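Local atomic coordinates of glucosidase 2 subunit beta (Schizosaccharomyces pombe, PDB entry 4XQM), a protein that serves as the non-catalytic subunit of glucosidase 2, retaining the catalytic subunit in the endoplasmic reticulum and recognising mannose-rich N-glycans through its MRH domain. Residues Y18-Y23 against I85-P90. Residues are numbered along the deposited sequence; the frame is centred on the assembly and turned at random.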
loop_
_atom_site.group_PDB
_atom_site.type_symbol
_atom_site.label_atom_id
_atom_site.label_comp_id
_atom_site.label_asym_id
_atom_site.label_seq_id
_atom_site.Cartn_x
_atom_site.Cartn_y
_atom_site.Cartn_z
ATOM N N TYR A 18 0.884 5.512 -7.613
ATOM C CA TYR A 18 0.927 4.549 -6.519
ATOM C C TYR A 18 0.307 3.246 -6.978
ATOM O O TYR A 18 -0.732 3.245 -7.642
ATOM C CB TYR A 18 0.187 5.092 -5.294
ATOM C CG TYR A 18 0.959 6.156 -4.544
ATOM C CD1 TYR A 18 1.961 5.812 -3.638
ATOM C CD2 TYR A 18 0.693 7.504 -4.744
ATOM C CE1 TYR A 18 2.681 6.792 -2.952
ATOM C CE2 TYR A 18 1.400 8.495 -4.057
ATOM C CZ TYR A 18 2.382 8.133 -3.159
ATOM O OH TYR A 18 3.086 9.104 -2.482
ATOM N N LYS A 19 0.954 2.140 -6.630
ATOM C CA LYS A 19 0.487 0.824 -7.019
ATOM C C LYS A 19 0.556 -0.088 -5.815
ATOM O O LYS A 19 1.639 -0.313 -5.257
ATOM C CB LYS A 19 1.353 0.278 -8.146
ATOM C CG LYS A 19 1.021 -1.124 -8.596
ATOM C CD LYS A 19 1.953 -1.494 -9.752
ATOM C CE LYS A 19 2.069 -0.340 -10.763
ATOM N NZ LYS A 19 3.127 -0.566 -11.798
ATOM N N VAL A 20 -0.606 -0.578 -5.390
ATOM C CA VAL A 20 -0.680 -1.536 -4.295
ATOM C C VAL A 20 -1.028 -2.893 -4.876
ATOM O O VAL A 20 -2.028 -3.028 -5.584
ATOM C CB VAL A 20 -1.765 -1.160 -3.258
ATOM C CG1 VAL A 20 -1.896 -2.255 -2.194
ATOM C CG2 VAL A 20 -1.433 0.189 -2.605
ATOM N N VAL A 21 -0.183 -3.881 -4.597
ATOM C CA VAL A 21 -0.485 -5.259 -4.959
ATOM C C VAL A 21 -0.656 -6.071 -3.673
ATOM O O VAL A 21 0.292 -6.240 -2.896
ATOM C CB VAL A 21 0.612 -5.865 -5.833
ATOM C CG1 VAL A 21 0.156 -7.224 -6.340
ATOM C CG2 VAL A 21 0.893 -4.962 -7.005
ATOM N N PHE A 22 -1.868 -6.568 -3.439
ATOM C CA PHE A 22 -2.148 -7.261 -2.174
ATOM C C PHE A 22 -1.208 -8.453 -1.959
ATOM O O PHE A 22 -1.034 -9.286 -2.853
ATOM C CB PHE A 22 -3.612 -7.717 -2.094
ATOM C CG PHE A 22 -4.614 -6.585 -1.989
ATOM C CD1 PHE A 22 -4.286 -5.380 -1.370
ATOM C CD2 PHE A 22 -5.902 -6.747 -2.499
ATOM C CE1 PHE A 22 -5.238 -4.345 -1.271
ATOM C CE2 PHE A 22 -6.843 -5.728 -2.409
ATOM C CZ PHE A 22 -6.516 -4.531 -1.799
ATOM N N TYR A 23 -0.582 -8.494 -0.778
ATOM C CA TYR A 23 0.285 -9.597 -0.356
ATOM C C TYR A 23 1.560 -9.730 -1.181
ATOM O O TYR A 23 2.257 -10.745 -1.103
ATOM C CB TYR A 23 -0.481 -10.926 -0.343
ATOM C CG TYR A 23 -1.630 -10.962 0.637
ATOM C CD1 TYR A 23 -1.516 -10.393 1.900
ATOM C CD2 TYR A 23 -2.841 -11.544 0.293
ATOM C CE1 TYR A 23 -2.580 -10.428 2.802
ATOM C CE2 TYR A 23 -3.893 -11.588 1.178
ATOM C CZ TYR A 23 -3.769 -11.033 2.425
ATOM O OH TYR A 23 -4.836 -11.075 3.295
ATOM N N ILE A 85 -1.607 4.308 3.723
ATOM C CA ILE A 85 -2.466 4.213 2.546
ATOM C C ILE A 85 -3.798 3.617 2.940
ATOM O O ILE A 85 -3.849 2.510 3.496
ATOM C CB ILE A 85 -1.820 3.337 1.456
ATOM C CG1 ILE A 85 -0.412 3.846 1.134
ATOM C CG2 ILE A 85 -2.681 3.340 0.195
ATOM C CD1 ILE A 85 0.326 3.035 0.077
ATOM N N LYS A 86 -4.873 4.352 2.667
ATOM C CA LYS A 86 -6.225 3.854 2.914
ATOM C C LYS A 86 -6.855 3.379 1.604
ATOM O O LYS A 86 -6.731 4.049 0.570
ATOM C CB LYS A 86 -7.084 4.942 3.563
ATOM C CG LYS A 86 -8.470 4.461 3.997
ATOM C CD LYS A 86 -9.156 5.507 4.874
ATOM C CE LYS A 86 -10.635 5.182 5.044
ATOM N NZ LYS A 86 -11.388 6.305 5.684
ATOM N N MET A 87 -7.514 2.221 1.647
ATOM C CA MET A 87 -8.125 1.639 0.457
ATOM C C MET A 87 -9.519 1.096 0.714
ATOM O O MET A 87 -9.866 0.784 1.842
ATOM C CB MET A 87 -7.275 0.470 -0.060
ATOM C CG MET A 87 -5.854 0.817 -0.413
ATOM S SD MET A 87 -5.022 -0.590 -1.180
ATOM C CE MET A 87 -6.020 -0.836 -2.650
ATOM N N LYS A 88 -10.299 0.974 -0.353
ATOM C CA LYS A 88 -11.495 0.135 -0.356
ATOM C C LYS A 88 -11.286 -0.996 -1.350
ATOM O O LYS A 88 -10.558 -0.829 -2.346
ATOM C CB LYS A 88 -12.739 0.961 -0.702
ATOM C CG LYS A 88 -13.182 1.824 0.480
ATOM C CD LYS A 88 -13.637 3.218 0.091
ATOM C CE LYS A 88 -14.969 3.219 -0.611
ATOM N NZ LYS A 88 -15.766 4.461 -0.286
ATOM N N SER A 89 -11.900 -2.148 -1.082
ATOM C CA SER A 89 -11.756 -3.310 -1.960
ATOM C C SER A 89 -12.768 -4.376 -1.592
ATOM O O SER A 89 -13.026 -4.597 -0.403
ATOM C CB SER A 89 -10.358 -3.929 -1.847
ATOM O OG SER A 89 -10.298 -5.130 -2.603
ATOM N N PRO A 90 -13.340 -5.044 -2.604
ATOM C CA PRO A 90 -14.199 -6.201 -2.324
ATOM C C PRO A 90 -13.445 -7.294 -1.569
ATOM O O PRO A 90 -14.084 -8.102 -0.899
ATOM C CB PRO A 90 -14.594 -6.699 -3.720
ATOM C CG PRO A 90 -14.447 -5.514 -4.606
ATOM C CD PRO A 90 -13.291 -4.721 -4.042
#
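Val20 and Phe22 on one side, and Ile85, Met87 and Ser89 on the other, meet inside the flattened beta barrel of the MRH domain, the mannose 6-phosphate receptor-like lectin fold. Strands 16-21 and 82-89 face each other across the core; no hydrogen bond joins the two segments, and Val20 CA stays 9.1 Å from Ile85 CA. At the start, Tyr18 OH is hydrogen-bonded to Gln28 NE2, a residue of the mannose pocket. Val20 then points inward and meets Met87 tip to tip. Its CG1, anti to the backbone N (chi1 175°), lies 3.7 Å from Met87 SD, while its other methyl, CG2, makes a looser apolar contact of 4.3 Å with Ile85 CD1. The Ile85 side chain is about 10 Å from the bound mannose, so this core contact does not itself touch the sugar. Beyond the strand, the Phe22 ring reaches Met87 and Ser89 with its far edge, CE1, CZ and CE2, and Val64 and Met7 pack on it from outside the two segments. Met87 SD sits at the ring edge, 5.0 Å from the centroid and 74° off the normal, a Met-aromatic contact. The bend at chi3 (62°) sets Met87 CE 3.8 Å from Phe22 CZ, to one side of the ring plane. Ser89 takes the next part of the edge: its buried hydroxyl is satisfied by hydrogen bonds with Asn70 OD1 and the backbone N of Ala91, and in the plane of the ring Ser89 OG rests 3.5 Å from Phe22 CE2.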